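Periplasmic beta-glucosidase (Pseudomonas aeruginosa, PDB 6R5T) probably hydrolyses terminal, non-reducing beta-D-glucosyl residues with release of beta-D-glucose, as a periplasmic glycoside hydrolase of family 3. Local coordinates at residues I41-T52 against H67-Y78. The protein carries 1 engineered substitution. Numbering follows the deposited sequence.
With GAL (beta-D-galactopyranose), chain C.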
ATOM      1  N   ILE A  41      16.289 -11.776 -41.161  1.00 19.63           N
ATOM      2  CA  ILE A  41      17.726 -11.785 -40.784  1.00 18.95           C
ATOM      3  C   ILE A  41      18.569 -11.637 -42.062  1.00 21.92           C
ATOM      4  O   ILE A  41      19.510 -10.832 -42.062  1.00 20.03           O
ATOM      5  CB  ILE A  41      18.107 -13.040 -40.005  1.00 19.73           C
ATOM      6  CG1 ILE A  41      17.349 -13.131 -38.672  1.00 18.61           C
ATOM      7  CG2 ILE A  41      19.613 -13.116 -39.859  1.00 19.84           C
ATOM      8  CD1 ILE A  41      17.415 -14.527 -38.071  1.00 20.57           C
ATOM      9  N   ARG A  42      18.213 -12.356 -43.123  1.00 22.46           N
ATOM     10  CA  ARG A  42      19.012 -12.324 -44.377  1.00 23.28           C
ATOM     11  C   ARG A  42      18.977 -10.905 -44.932  1.00 22.83           C
ATOM     12  O   ARG A  42      19.939 -10.528 -45.591  1.00 25.47           O
ATOM     13  CB  ARG A  42      18.471 -13.333 -45.394  1.00 23.43           C
ATOM     14  CG  ARG A  42      18.693 -14.799 -45.026  1.00 24.07           C
ATOM     15  CD  ARG A  42      18.377 -15.753 -46.202  1.00 25.40           C
ATOM     16  NE  ARG A  42      16.964 -15.803 -46.551  1.00 23.67           N
ATOM     17  CZ  ARG A  42      16.079 -16.655 -46.018  1.00 25.26           C
ATOM     18  NH1 ARG A  42      16.437 -17.509 -45.077  1.00 26.75           N
ATOM     19  NH2 ARG A  42      14.815 -16.616 -46.393  1.00 28.98           N
ATOM     20  N   ALA A  43      17.901 -10.148 -44.693  1.00 21.42           N
ATOM     21  CA  ALA A  43      17.671  -8.783 -45.205  1.00 22.76           C
ATOM     22  C   ALA A  43      18.328  -7.717 -44.314  1.00 22.77           C
ATOM     23  O   ALA A  43      18.204  -6.551 -44.629  1.00 24.00           O
ATOM     24  CB  ALA A  43      16.190  -8.573 -45.315  1.00 21.48           C
ATOM     25  N   GLY A  44      18.959  -8.086 -43.202  1.00 20.48           N
ATOM     26  CA  GLY A  44      19.558  -7.104 -42.270  1.00 21.43           C
ATOM     27  C   GLY A  44      18.516  -6.419 -41.384  1.00 21.19           C
ATOM     28  O   GLY A  44      18.814  -5.354 -40.809  1.00 23.33           O
ATOM     29  N   LYS A  45      17.321  -7.000 -41.232  1.00 18.70           N
ATOM     30  CA  LYS A  45      16.194  -6.328 -40.560  1.00 19.74           C
ATOM     31  C   LYS A  45      16.028  -6.826 -39.126  1.00 17.46           C
ATOM     32  O   LYS A  45      15.045  -6.432 -38.521  1.00 19.87           O
ATOM     33  CB  LYS A  45      14.896  -6.564 -41.327  1.00 24.02           C
ATOM     34  CG  LYS A  45      14.919  -5.932 -42.710  1.00 27.93           C
ATOM     35  CD  LYS A  45      13.587  -5.552 -43.256  1.00 38.70           C
ATOM     36  CE  LYS A  45      12.947  -6.632 -44.086  1.00 46.07           C
ATOM     37  NZ  LYS A  45      11.904  -6.069 -44.987  1.00 48.80           N
ATOM     38  N   VAL A  46      16.964  -7.593 -38.606  1.00 17.09           N
ATOM     39  CA  VAL A  46      16.890  -8.107 -37.198  1.00 18.13           C
ATOM     40  C   VAL A  46      18.189  -7.804 -36.484  1.00 18.05           C
ATOM     41  O   VAL A  46      19.251  -8.124 -36.998  1.00 18.68           O
ATOM     42  CB  VAL A  46      16.595  -9.611 -37.177  1.00 18.01           C
ATOM     43  CG1 VAL A  46      16.543 -10.143 -35.741  1.00 18.76           C
ATOM     44  CG2 VAL A  46      15.327  -9.932 -37.933  1.00 20.80           C
ATOM     45  N   GLY A  47      18.119  -7.317 -35.243  1.00 15.81           N
ATOM     46  CA  GLY A  47      19.318  -7.017 -34.464  1.00 16.41           C
ATOM     47  C   GLY A  47      19.638  -8.123 -33.474  1.00 16.49           C
ATOM     48  O   GLY A  47      20.806  -8.397 -33.208  1.00 15.68           O
ATOM     49  N   ALA A  48      18.602  -8.762 -32.907  1.00 15.26           N
ATOM     50  CA  ALA A  48      18.815  -9.785 -31.887  1.00 15.62           C
ATOM     51  C   ALA A  48      17.578 -10.626 -31.715  1.00 14.51           C
ATOM     52  O   ALA A  48      16.485 -10.244 -32.137  1.00 14.30           O
ATOM     53  CB  ALA A  48      19.185  -9.101 -30.590  1.00 17.06           C
ATOM     54  N   ILE A  49      17.810 -11.776 -31.108  1.00 15.18           N
ATOM     55  CA  ILE A  49      16.787 -12.811 -30.935  1.00 14.77           C
ATOM     56  C   ILE A  49      16.700 -13.061 -29.440  1.00 15.30           C
ATOM     57  O   ILE A  49      17.739 -13.064 -28.768  1.00 14.53           O
ATOM     58  CB  ILE A  49      17.206 -14.066 -31.690  1.00 17.70           C
ATOM     59  CG1 ILE A  49      17.348 -13.795 -33.186  1.00 20.43           C
ATOM     60  CG2 ILE A  49      16.249 -15.219 -31.422  1.00 18.64           C
ATOM     61  CD1 ILE A  49      16.090 -13.462 -33.860  1.00 20.98           C
ATOM     62  N   PHE A  50      15.510 -13.375 -28.970  1.00 15.46           N
ATOM     63  CA  PHE A  50      15.381 -13.997 -27.629  1.00 14.99           C
ATOM     64  C   PHE A  50      14.542 -15.266 -27.759  1.00 15.20           C
ATOM     65  O   PHE A  50      13.748 -15.392 -28.700  1.00 16.70           O
ATOM     66  CB  PHE A  50      14.828 -13.015 -26.603  1.00 15.56           C
ATOM     67  CG  PHE A  50      13.417 -12.532 -26.791  1.00 16.42           C
ATOM     68  CD1 PHE A  50      13.121 -11.576 -27.748  1.00 15.49           C
ATOM     69  CD2 PHE A  50      12.376 -13.030 -26.031  1.00 18.67           C
ATOM     70  CE1 PHE A  50      11.856 -11.086 -27.943  1.00 17.61           C
ATOM     71  CE2 PHE A  50      11.080 -12.576 -26.257  1.00 18.99           C
ATOM     72  CZ  PHE A  50      10.819 -11.601 -27.189  1.00 19.11           C
ATOM     73  N   ASN A  51      14.742 -16.156 -26.784  1.00 16.74           N
ATOM     74  CA  ASN A  51      13.982 -17.421 -26.598  1.00 16.84           C
ATOM     75  C   ASN A  51      14.375 -18.494 -27.616  1.00 18.10           C
ATOM     76  O   ASN A  51      13.681 -19.515 -27.630  1.00 19.04           O
ATOM     77  CB  ASN A  51      12.477 -17.163 -26.621  1.00 20.04           C
ATOM     78  CG  ASN A  51      11.924 -16.577 -25.333  1.00 21.60           C
ATOM     79  OD1 ASN A  51      12.635 -16.476 -24.345  1.00 21.10           O
ATOM     80  ND2 ASN A  51      10.681 -16.124 -25.374  1.00 20.83           N
ATOM     81  N   THR A  52      15.483 -18.346 -28.356  1.00 16.52           N
ATOM     82  CA  THR A  52      16.089 -19.466 -29.134  1.00 16.99           C
ATOM     83  C   THR A  52      17.332 -19.910 -28.371  1.00 17.11           C
ATOM     84  O   THR A  52      18.200 -19.070 -28.150  1.00 17.86           O
ATOM     85  CB  THR A  52      16.408 -19.015 -30.572  1.00 18.23           C
ATOM     86  OG1 THR A  52      15.158 -18.778 -31.208  1.00 19.05           O
ATOM     87  CG2 THR A  52      17.256 -20.000 -31.318  1.00 19.12           C
ATOM     88  N   HIS A  67      24.012 -13.881 -45.410  1.00 24.42           N
ATOM     89  CA  HIS A  67      23.293 -13.503 -46.653  1.00 23.33           C
ATOM     90  C   HIS A  67      22.965 -12.009 -46.693  1.00 26.94           C
ATOM     91  O   HIS A  67      22.480 -11.544 -47.713  1.00 28.42           O
ATOM     92  CB  HIS A  67      22.018 -14.323 -46.859  1.00 29.66           C
ATOM     93  CG  HIS A  67      22.276 -15.775 -47.014  1.00 34.56           C
ATOM     94  ND1 HIS A  67      22.892 -16.316 -48.142  1.00 37.84           N
ATOM     95  CD2 HIS A  67      22.033 -16.807 -46.177  1.00 37.22           C
ATOM     96  CE1 HIS A  67      22.990 -17.622 -47.987  1.00 37.81           C
ATOM     97  NE2 HIS A  67      22.465 -17.952 -46.794  1.00 37.10           N
ATOM     98  N   SER A  68      23.189 -11.255 -45.616  1.00 23.88           N
ATOM     99  CA  SER A  68      22.864  -9.806 -45.600  1.00 23.00           C
ATOM    100  C   SER A  68      24.027  -9.047 -46.224  1.00 20.84           C
ATOM    101  O   SER A  68      25.126  -9.622 -46.387  1.00 24.01           O
ATOM    102  CB  SER A  68      22.567  -9.297 -44.183  1.00 22.88           C
ATOM    103  OG  SER A  68      23.688  -9.441 -43.354  1.00 24.31           O
ATOM    104  N   ARG A  69      23.834  -7.773 -46.462  1.00 20.20           N
ATOM    105  CA  ARG A  69      24.905  -6.947 -47.087  1.00 19.86           C
ATOM    106  C   ARG A  69      26.082  -6.782 -46.137  1.00 20.86           C
ATOM    107  O   ARG A  69      27.221  -7.043 -46.537  1.00 19.20           O
ATOM    108  CB  ARG A  69      24.322  -5.625 -47.526  1.00 18.59           C
ATOM    109  CG  ARG A  69      25.310  -4.783 -48.314  1.00 18.45           C
ATOM    110  CD  ARG A  69      24.720  -3.427 -48.625  1.00 19.48           C
ATOM    111  NE  ARG A  69      24.816  -2.494 -47.492  1.00 19.24           N
ATOM    112  CZ  ARG A  69      25.813  -1.640 -47.281  1.00 21.58           C
ATOM    113  NH1 ARG A  69      26.909  -1.674 -48.038  1.00 21.67           N
ATOM    114  NH2 ARG A  69      25.740  -0.803 -46.262  1.00 20.69           N
ATOM    115  N   LEU A  70      25.834  -6.356 -44.886  1.00 18.05           N
ATOM    116  CA  LEU A  70      26.946  -6.081 -43.932  1.00 18.43           C
ATOM    117  C   LEU A  70      27.306  -7.254 -43.010  1.00 17.22           C
ATOM    118  O   LEU A  70      28.367  -7.170 -42.389  1.00 19.19           O
ATOM    119  CB  LEU A  70      26.599  -4.835 -43.110  1.00 18.54           C
ATOM    120  CG  LEU A  70      26.570  -3.529 -43.900  1.00 21.59           C
ATOM    121  CD1 LEU A  70      26.105  -2.370 -43.037  1.00 20.55           C
ATOM    122  CD2 LEU A  70      27.940  -3.234 -44.483  1.00 20.30           C
ATOM    123  N   LYS A  71      26.484  -8.285 -42.941  1.00 18.93           N
ATOM    124  CA  LYS A  71      26.767  -9.520 -42.177  1.00 21.02           C
ATOM    125  C   LYS A  71      26.986  -9.170 -40.698  1.00 18.83           C
ATOM    126  O   LYS A  71      27.870  -9.740 -40.084  1.00 20.97           O
ATOM    127  CB  LYS A  71      27.970 -10.254 -42.794  1.00 23.89           C
ATOM    128  CG  LYS A  71      27.714 -10.539 -44.285  1.00 27.64           C
ATOM    129  CD  LYS A  71      28.864 -11.037 -45.085  1.00 32.76           C
ATOM    130  CE  LYS A  71      28.482 -11.218 -46.546  1.00 32.80           C
ATOM    131  NZ  LYS A  71      28.248  -9.914 -47.199  1.00 31.85           N
ATOM    132  N   ILE A  72      26.201  -8.244 -40.156  1.00 19.65           N
ATOM    133  CA  ILE A  72      26.332  -7.886 -38.713  1.00 17.03           C
ATOM    134  C   ILE A  72      25.731  -9.048 -37.929  1.00 17.14           C
ATOM    135  O   ILE A  72      24.567  -9.385 -38.124  1.00 18.26           O
ATOM    136  CB  ILE A  72      25.634  -6.546 -38.410  1.00 18.23           C
ATOM    137  CG1 ILE A  72      26.294  -5.380 -39.164  1.00 18.38           C
ATOM    138  CG2 ILE A  72      25.628  -6.305 -36.915  1.00 15.57           C
ATOM    139  CD1 ILE A  72      25.548  -4.106 -39.078  1.00 17.85           C
ATOM    140  N   PRO A  73      26.502  -9.658 -37.002  1.00 17.05           N
ATOM    141  CA  PRO A  73      26.014 -10.817 -36.264  1.00 16.82           C
ATOM    142  C   PRO A  73      24.878 -10.455 -35.292  1.00 16.59           C
ATOM    143  O   PRO A  73      24.785  -9.306 -34.845  1.00 16.17           O
ATOM    144  CB  PRO A  73      27.186 -11.285 -35.443  1.00 17.64           C
ATOM    145  CG  PRO A  73      27.978 -10.052 -35.246  1.00 18.42           C
ATOM    146  CD  PRO A  73      27.849  -9.286 -36.566  1.00 17.80           C
ATOM    147  N   LEU A  74      24.027 -11.434 -35.068  1.00 16.90           N
ATOM    148  CA  LEU A  74      22.976 -11.325 -34.025  1.00 15.13           C
ATOM    149  C   LEU A  74      23.640 -11.523 -32.681  1.00 14.50           C
ATOM    150  O   LEU A  74      24.677 -12.195 -32.594  1.00 18.63           O
ATOM    151  CB  LEU A  74      21.956 -12.444 -34.251  1.00 17.05           C
ATOM    152  CG  LEU A  74      21.223 -12.360 -35.573  1.00 16.63           C
ATOM    153  CD1 LEU A  74      20.594 -13.695 -35.878  1.00 18.53           C
ATOM    154  CD2 LEU A  74      20.186 -11.258 -35.557  1.00 17.96           C
ATOM    155  N   PHE A  75      22.975 -11.017 -31.643  1.00 15.70           N
ATOM    156  CA  PHE A  75      23.119 -11.654 -30.315  1.00 15.07           C
ATOM    157  C   PHE A  75      21.820 -12.385 -29.959  1.00 14.67           C
ATOM    158  O   PHE A  75      20.733 -12.071 -30.474  1.00 14.85           O
ATOM    159  CB  PHE A  75      23.610 -10.676 -29.246  1.00 15.21           C
ATOM    160  CG  PHE A  75      22.616  -9.670 -28.747  1.00 15.85           C
ATOM    161  CD1 PHE A  75      21.607 -10.021 -27.871  1.00 17.15           C
ATOM    162  CD2 PHE A  75      22.742  -8.334 -29.069  1.00 16.55           C
ATOM    163  CE1 PHE A  75      20.736  -9.058 -27.367  1.00 16.00           C
ATOM    164  CE2 PHE A  75      21.867  -7.374 -28.594  1.00 16.99           C
ATOM    165  CZ  PHE A  75      20.858  -7.735 -27.738  1.00 17.07           C
ATOM    166  N   HIS A  76      21.960 -13.349 -29.063  1.00 14.83           N
ATOM    167  CA  HIS A  76      20.854 -14.233 -28.619  1.00 15.06           C
ATOM    168  C   HIS A  76      20.704 -14.121 -27.112  1.00 15.34           C
ATOM    169  O   HIS A  76      21.712 -14.302 -26.395  1.00 14.71           O
ATOM    170  CB  HIS A  76      21.104 -15.696 -29.037  1.00 15.82           C
ATOM    171  CG  HIS A  76      20.864 -15.918 -30.484  1.00 17.40           C
ATOM    172  ND1 HIS A  76      21.826 -15.573 -31.428  1.00 18.51           N
ATOM    173  CD2 HIS A  76      19.789 -16.408 -31.166  1.00 18.35           C
ATOM    174  CE1 HIS A  76      21.301 -15.833 -32.624  1.00 19.24           C
ATOM    175  NE2 HIS A  76      20.093 -16.358 -32.496  1.00 20.21           N
ATOM    176  N   ALA A  77      19.485 -13.835 -26.678  1.00 14.61           N
ATOM    177  CA  ALA A  77      19.193 -13.641 -25.248  1.00 14.56           C
ATOM    178  C   ALA A  77      18.167 -14.646 -24.757  1.00 14.05           C
ATOM    179  O   ALA A  77      17.368 -15.187 -25.532  1.00 14.31           O
ATOM    180  CB  ALA A  77      18.766 -12.206 -25.022  1.00 14.13           C
ATOM    181  N   TYR A  78      18.153 -14.787 -23.431  1.00 14.44           N
ATOM    182  CA  TYR A  78      17.157 -15.619 -22.721  1.00 14.31           C
ATOM    183  C   TYR A  78      17.031 -15.157 -21.278  1.00 15.35           C
ATOM    184  O   TYR A  78      17.824 -14.389 -20.796  1.00 17.70           O
ATOM    185  CB  TYR A  78      17.587 -17.061 -22.822  1.00 15.04           C
ATOM    186  CG  TYR A  78      16.583 -18.131 -22.480  1.00 15.20           C
ATOM    187  CD1 TYR A  78      15.270 -18.071 -22.910  1.00 16.27           C
ATOM    188  CD2 TYR A  78      16.990 -19.231 -21.752  1.00 16.63           C
ATOM    189  CE1 TYR A  78      14.365 -19.080 -22.626  1.00 16.47           C
ATOM    190  CE2 TYR A  78      16.101 -20.266 -21.479  1.00 16.17           C
ATOM    191  CZ  TYR A  78      14.794 -20.181 -21.928  1.00 17.39           C
ATOM    192  OH  TYR A  78      13.911 -21.200 -21.697  1.00 20.90           O
TER
HETATM  193  C1  GAL C   2       8.101 -12.101 -21.994  1.00 29.67           C
HETATM  194  C2  GAL C   2       9.076 -13.266 -22.256  1.00 34.60           C
HETATM  195  C3  GAL C   2       8.272 -14.427 -22.853  1.00 32.26           C
HETATM  196  C4  GAL C   2       7.152 -14.804 -21.854  1.00 31.55           C
HETATM  197  C5  GAL C   2       6.312 -13.545 -21.562  1.00 32.12           C
HETATM  198  C6  GAL C   2       5.270 -13.802 -20.480  1.00 30.95           C
HETATM  199  O2  GAL C   2      10.089 -12.834 -23.150  1.00 34.85           O
HETATM  200  O3  GAL C   2       9.173 -15.540 -23.021  1.00 27.40           O
HETATM  201  O4  GAL C   2       7.846 -15.249 -20.664  1.00 32.57           O
HETATM  202  O5  GAL C   2       7.132 -12.449 -21.024  1.00 31.86           O
HETATM  203  O6  GAL C   2       4.563 -12.568 -20.201  1.00 34.30           O
HETATM  204  O   HOH W   1      21.157  -6.298 -45.745  1.00 30.67           O
HETATM  205  O   HOH W   2      22.204  -8.042 -36.704  1.00 17.59           O
HETATM  206  O   HOH W   3      17.731 -16.427 -28.105  1.00 17.47           O
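Ile49 and Ala77 join strands 48-50 and 75-78 as parallel neighbours, their axes 4.6 Å apart at closest approach, through three backbone hydrogen bonds: Ile49 N to Phe75 O (3.0 Å), Ala77 N to Ile49 O (2.8 Å) and Asn51 N to Ala77 O (3.1 Å). Side chains alternate between two faces of this ladder. On one, the methyl of Ala48 sits over the centre of the Phe75 ring, its CB 3.5 Å from the ring centroid and 9° off the normal, a CH-pi contact. On the other, Ile49 and His76 run side by side in the same direction; His76 has CG anti to its carbonyl carbon (chi1 -75°), which lays CD2 3.5 Å from Ile49 CB. His76 NE2 is buried here without a polar partner, and Ile58 and Met61 of helix 55-65 pack against the His76 side chain. Leu74 reaches back with both branches: its side chain crosses that of Ile41 at about a right angle, CD1 touching Ile41 CD1, and CD2 meets Val46 CG1. At the C-terminal end of helix 34-42, which Gly44 closes with a Schellman motif, the aliphatic part of Arg42 lies alongside His67, while its NH1 bonds to Gln64. Just past strand 48-50, the amide of Asn51 stands nearly perpendicular to the Tyr78 ring, with OD1 in the ring plane at its edge, 3.4 Å from Tyr78 CD1. Asn51 ND2 donates to O3 of the bound galactose (2.9 Å), which Glu486 also binds. With helix 55-65 the two strands form a beta-alpha-beta unit of the family 3 N-terminal TIM-barrel-type domain, whose C-terminal strand ends carry the sugar pocket.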